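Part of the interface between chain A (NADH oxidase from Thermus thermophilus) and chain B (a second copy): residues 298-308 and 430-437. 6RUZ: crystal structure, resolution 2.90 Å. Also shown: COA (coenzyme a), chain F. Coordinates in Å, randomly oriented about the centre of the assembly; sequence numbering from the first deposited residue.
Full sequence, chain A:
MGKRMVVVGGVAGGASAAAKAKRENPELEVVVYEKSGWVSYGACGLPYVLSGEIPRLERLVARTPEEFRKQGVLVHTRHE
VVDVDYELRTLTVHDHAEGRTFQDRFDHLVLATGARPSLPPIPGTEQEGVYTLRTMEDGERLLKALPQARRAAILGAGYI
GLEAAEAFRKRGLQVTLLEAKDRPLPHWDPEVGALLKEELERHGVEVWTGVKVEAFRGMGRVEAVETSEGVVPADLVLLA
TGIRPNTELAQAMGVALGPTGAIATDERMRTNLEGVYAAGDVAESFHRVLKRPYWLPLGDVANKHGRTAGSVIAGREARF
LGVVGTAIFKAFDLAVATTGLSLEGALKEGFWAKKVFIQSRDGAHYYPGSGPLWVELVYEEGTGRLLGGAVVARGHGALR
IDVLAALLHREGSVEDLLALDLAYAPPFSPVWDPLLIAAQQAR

Chain A 298-308: LGDVANKHGRT
Chain B (430-437) PVWDPLLI

The chain A segment is a helix from A:Gly299 to A:Thr308, with A:Leu298 at the N-cap position and the helix continuing beyond. Phi runs from -52° to -86° and psi from -31° to -56°, all helical, and its i to i+4 bonds run from A:Ala302 N to A:Leu298 O (3.0 Å) through A:Thr308 N to A:Lys304 O (3.1 Å). Against it lies a loop, B:Pro430 to B:Asp433, that turns into a helix at B:Pro434. The backbones come closest at A:Asp300 and B:Val431, whose CA atoms are 5.5 Å apart. The two stretches bury 345 Å² in total, and no hydrogen bond crosses between them, so packing carries this part of the interface.

B:Trp432 covers the most surface, 95 Å². With phi/psi of -99/119, chi1 at -76° (m) and chi2 at 97°, its CA-to-CB bond points sideways, but the indole end comes nearer the helix. There the ring meets three residues through CZ2 and CH2. CZ2 lies 3.6 Å from A:Asn303 O and also 3.6 Å from A:Arg307 CD, and CH2 lies 3.7 Å from A:Lys304 CG; all three approaches are oblique to the ring. A:Asn303 O already accepts from A:Arg307 N at 2.9 Å within the helix. A:Arg307 extends with chi1 to chi3 all t (178°, 163°, 152°) and chi4 at 108°. Its CZ stands 5.6 Å from the centroid of the six-membered ring of B:Trp432, 28° off the ring normal; at this length any cation-pi attraction is weak at most. The firmer partner of the guanidinium is coenzyme A, whose O8A accepts from A:Arg307 NH1 at 2.6 Å, near the guanidinium plane.

B:Val431, covering 70 Å², adopts phi/psi of -72/-22 and chi1 at 77° (p), and its CA-to-CB bond points toward the chain A stretch. Its CG2 lies 3.7 Å from A:Asn303 ND2, 3.9 Å from A:Gly299 O and 4.2 Å from A:Asp300 CB, while its carbonyl O sits 3.7 Å from A:Asp300 CB. The same CG2 is 3.8 Å from C3P of the coenzyme, so the methyl packs against both helix and ligand.

The CA-to-CB bond of A:Asn303 (50 Å², chi1 -84°, m; chi2 -92°) points toward the chain B stretch, yet its polar atoms bond elsewhere. ND2 donates to A:Gly299 O at 3.1 Å, nearly linear at 176°, and weakly to the coenzyme O5P at 3.5 Å; OD1 accepts from the coenzyme OAP at 2.7 Å. A:Asn303 OD1 is 3.7 Å from B:Trp432 NE1, too far to count as a hydrogen bond. At A:Gly299, CA is 3.4 Å from the coenzyme C2P, and an ideal CB would fall 2.1 Å from that atom.

A:Lys304 (chi1 m, chi2 and chi3 t, chi4 129°) reaches back along its own helix: NZ forms a salt bridge with A:Asp300 OD2 at 3.0 Å. NZ also lies 4.0 Å from B:Leu436 CD1, extending the contact to the chain B helix.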

# COMPACT_ATOMS: atom_id res chain seq x y z
N LEU A 298 13.86 2.61 -14.92
CA LEU A 298 12.67 1.76 -14.61
C LEU A 298 11.55 1.87 -15.65
O LEU A 298 11.49 2.84 -16.43
CB LEU A 298 12.10 2.04 -13.21
CG LEU A 298 13.18 1.86 -12.17
CD1 LEU A 298 12.71 2.57 -10.96
CD2 LEU A 298 13.57 0.37 -11.95
N GLY A 299 10.65 0.88 -15.64
CA GLY A 299 9.79 0.64 -16.77
C GLY A 299 8.60 1.50 -16.65
O GLY A 299 8.00 1.90 -17.63
N ASP A 300 8.22 1.77 -15.43
CA ASP A 300 7.10 2.74 -15.22
C ASP A 300 7.58 4.12 -15.58
O ASP A 300 6.84 4.85 -16.19
CB ASP A 300 6.57 2.72 -13.81
CG ASP A 300 7.62 3.19 -12.83
OD1 ASP A 300 8.67 2.45 -12.62
OD2 ASP A 300 7.35 4.30 -12.26
N VAL A 301 8.82 4.48 -15.26
CA VAL A 301 9.30 5.78 -15.72
C VAL A 301 9.41 5.85 -17.23
O VAL A 301 9.10 6.91 -17.77
CB VAL A 301 10.48 6.45 -14.89
CG1 VAL A 301 10.99 5.56 -13.85
CG2 VAL A 301 11.57 7.07 -15.81
N ALA A 302 9.73 4.73 -17.90
CA ALA A 302 9.76 4.72 -19.38
C ALA A 302 8.36 5.03 -19.99
O ALA A 302 8.21 5.89 -20.87
CB ALA A 302 10.31 3.47 -19.89
N ASN A 303 7.35 4.35 -19.50
CA ASN A 303 5.98 4.63 -19.88
C ASN A 303 5.54 6.13 -19.63
O ASN A 303 4.80 6.75 -20.42
CB ASN A 303 5.06 3.62 -19.18
CG ASN A 303 4.92 2.26 -19.92
OD1 ASN A 303 4.01 2.10 -20.73
ND2 ASN A 303 5.77 1.28 -19.62
N LYS A 304 5.97 6.73 -18.52
CA LYS A 304 5.60 8.08 -18.24
C LYS A 304 6.43 8.93 -19.19
O LYS A 304 5.88 9.84 -19.75
CB LYS A 304 5.89 8.46 -16.80
CG LYS A 304 5.03 7.79 -15.81
CD LYS A 304 5.79 7.68 -14.42
CE LYS A 304 4.81 7.43 -13.18
NZ LYS A 304 5.12 6.24 -12.16
N HIS A 305 7.74 8.70 -19.39
CA HIS A 305 8.45 9.48 -20.45
C HIS A 305 7.72 9.39 -21.77
O HIS A 305 7.43 10.43 -22.37
CB HIS A 305 9.88 9.00 -20.80
CG HIS A 305 10.86 9.25 -19.74
ND1 HIS A 305 12.09 8.63 -19.72
CD2 HIS A 305 10.75 9.97 -18.60
CE1 HIS A 305 12.71 8.98 -18.61
NE2 HIS A 305 11.92 9.80 -17.92
N GLY A 306 7.49 8.14 -22.24
CA GLY A 306 6.97 7.89 -23.56
C GLY A 306 5.65 8.60 -23.72
O GLY A 306 5.44 9.37 -24.62
N ARG A 307 4.75 8.35 -22.82
CA ARG A 307 3.48 9.02 -22.88
C ARG A 307 3.57 10.55 -22.87
O ARG A 307 2.74 11.16 -23.47
CB ARG A 307 2.60 8.54 -21.74
CG ARG A 307 1.32 9.16 -21.67
CD ARG A 307 0.47 8.30 -20.79
NE ARG A 307 -0.56 9.12 -20.13
CZ ARG A 307 -1.85 9.09 -20.44
NH1 ARG A 307 -2.29 8.24 -21.38
NH2 ARG A 307 -2.69 9.91 -19.77
N THR A 308 4.56 11.17 -22.23
CA THR A 308 4.62 12.61 -22.25
C THR A 308 5.04 13.05 -23.66
O THR A 308 4.40 13.93 -24.27
CB THR A 308 5.49 13.14 -21.13
OG1 THR A 308 4.94 12.74 -19.88
CG2 THR A 308 5.64 14.70 -21.14
N PRO B 430 0.05 -3.61 -12.25
CA PRO B 430 0.30 -3.26 -13.69
C PRO B 430 1.33 -2.08 -13.89
O PRO B 430 1.72 -1.45 -12.94
CB PRO B 430 -1.08 -2.84 -14.18
CG PRO B 430 -1.88 -2.55 -12.85
CD PRO B 430 -1.36 -3.53 -11.85
N VAL B 431 1.81 -1.79 -15.08
CA VAL B 431 2.87 -0.79 -15.15
C VAL B 431 2.37 0.69 -14.89
O VAL B 431 3.12 1.61 -14.52
CB VAL B 431 3.70 -0.98 -16.47
CG1 VAL B 431 2.95 -0.44 -17.73
CG2 VAL B 431 5.04 -0.33 -16.34
N TRP B 432 1.09 0.91 -15.09
CA TRP B 432 0.44 2.08 -14.58
C TRP B 432 -0.31 1.68 -13.26
O TRP B 432 -1.20 0.75 -13.19
CB TRP B 432 -0.49 2.57 -15.66
CG TRP B 432 0.24 3.26 -16.79
CD1 TRP B 432 0.65 2.73 -18.01
CD2 TRP B 432 0.69 4.62 -16.78
NE1 TRP B 432 1.36 3.68 -18.74
CE2 TRP B 432 1.35 4.86 -18.03
CE3 TRP B 432 0.61 5.65 -15.83
CZ2 TRP B 432 1.87 6.10 -18.36
CZ3 TRP B 432 1.13 6.86 -16.16
CH2 TRP B 432 1.77 7.08 -17.42
N ASP B 433 0.06 2.31 -12.16
CA ASP B 433 -0.61 1.86 -10.98
C ASP B 433 -2.07 2.16 -11.15
O ASP B 433 -2.37 3.23 -11.74
CB ASP B 433 -0.16 2.64 -9.77
CG ASP B 433 -0.56 1.95 -8.48
OD1 ASP B 433 -1.73 2.06 -8.00
OD2 ASP B 433 0.33 1.22 -8.01
N PRO B 434 -3.00 1.31 -10.62
CA PRO B 434 -4.43 1.65 -10.71
C PRO B 434 -4.81 3.03 -10.12
O PRO B 434 -5.72 3.66 -10.63
CB PRO B 434 -5.12 0.47 -10.02
CG PRO B 434 -4.22 -0.62 -10.08
CD PRO B 434 -2.83 -0.03 -10.05
N LEU B 435 -4.10 3.54 -9.10
CA LEU B 435 -4.29 4.94 -8.74
C LEU B 435 -3.99 5.85 -9.92
O LEU B 435 -4.77 6.70 -10.27
CB LEU B 435 -3.38 5.31 -7.62
CG LEU B 435 -3.80 4.55 -6.34
CD1 LEU B 435 -2.62 4.51 -5.35
CD2 LEU B 435 -5.07 5.04 -5.67
N LEU B 436 -2.86 5.65 -10.57
CA LEU B 436 -2.55 6.46 -11.74
C LEU B 436 -3.53 6.36 -12.86
O LEU B 436 -3.80 7.45 -13.52
CB LEU B 436 -1.17 6.20 -12.31
CG LEU B 436 -0.27 6.58 -11.16
CD1 LEU B 436 1.12 6.21 -11.62
CD2 LEU B 436 -0.47 8.08 -10.67
N ILE B 437 -4.01 5.10 -13.15
CA ILE B 437 -4.98 4.95 -14.27
C ILE B 437 -6.27 5.83 -13.95
O ILE B 437 -6.52 6.88 -14.57
CB ILE B 437 -5.07 3.48 -15.04
CG1 ILE B 437 -6.40 2.91 -14.88
CG2 ILE B 437 -4.07 2.34 -14.63
CD1 ILE B 437 -7.44 3.92 -15.23
N1A COA F . -9.71 0.77 -16.84
C2A COA F . -10.00 1.95 -17.49
N3A COA F . -9.18 2.64 -18.34
C4A COA F . -7.92 2.24 -18.62
C5A COA F . -7.52 1.00 -17.97
C6A COA F . -8.43 0.25 -17.05
N6A COA F . -7.95 -0.91 -16.42
N7A COA F . -6.31 0.78 -18.41
C8A COA F . -5.93 1.76 -19.22
N9A COA F . -6.88 2.65 -19.35
C1B COA F . -6.70 3.80 -20.27
C2B COA F . -5.55 4.59 -19.80
O2B COA F . -6.29 5.45 -18.98
C3B COA F . -5.07 5.39 -21.01
O3B COA F . -6.01 6.45 -21.25
P3B COA F . -5.72 7.71 -22.15
O7A COA F . -5.83 8.87 -21.22
O8A COA F . -4.37 7.50 -22.67
O9A COA F . -6.83 7.61 -23.18
C4B COA F . -5.25 4.42 -22.09
O4B COA F . -6.15 3.42 -21.55
C5B COA F . -3.97 3.72 -22.44
O5B COA F . -4.33 2.32 -22.52
P1A COA F . -3.20 1.25 -22.88
O1A COA F . -2.71 0.65 -21.61
O2A COA F . -3.79 0.44 -23.99
O3A COA F . -2.00 2.21 -23.31
P2A COA F . -1.29 2.52 -24.68
O4A COA F . -0.54 3.76 -24.52
O5A COA F . -2.21 2.30 -25.82
O6A COA F . -0.23 1.30 -24.57
CBP COA F . 1.88 0.37 -24.73
CCP COA F . 1.14 1.65 -24.60
CDP COA F . 0.90 -0.73 -24.43
CEP COA F . 2.28 0.33 -26.18
CAP COA F . 3.12 0.45 -23.84
OAP COA F . 2.72 0.57 -22.49
C9P COA F . 4.01 -0.78 -23.95
O9P COA F . 4.64 -1.04 -24.98
N8P COA F . 4.09 -1.56 -22.88
C7P COA F . 4.97 -2.70 -23.02
C6P COA F . 6.35 -2.64 -22.43
C5P COA F . 6.17 -2.24 -21.03
O5P COA F . 5.08 -1.96 -20.70
N4P COA F . 7.18 -2.21 -20.23
C3P COA F . 7.02 -2.45 -18.81
C2P COA F . 8.31 -2.19 -18.02
S1P COA F . 9.53 -3.54 -18.23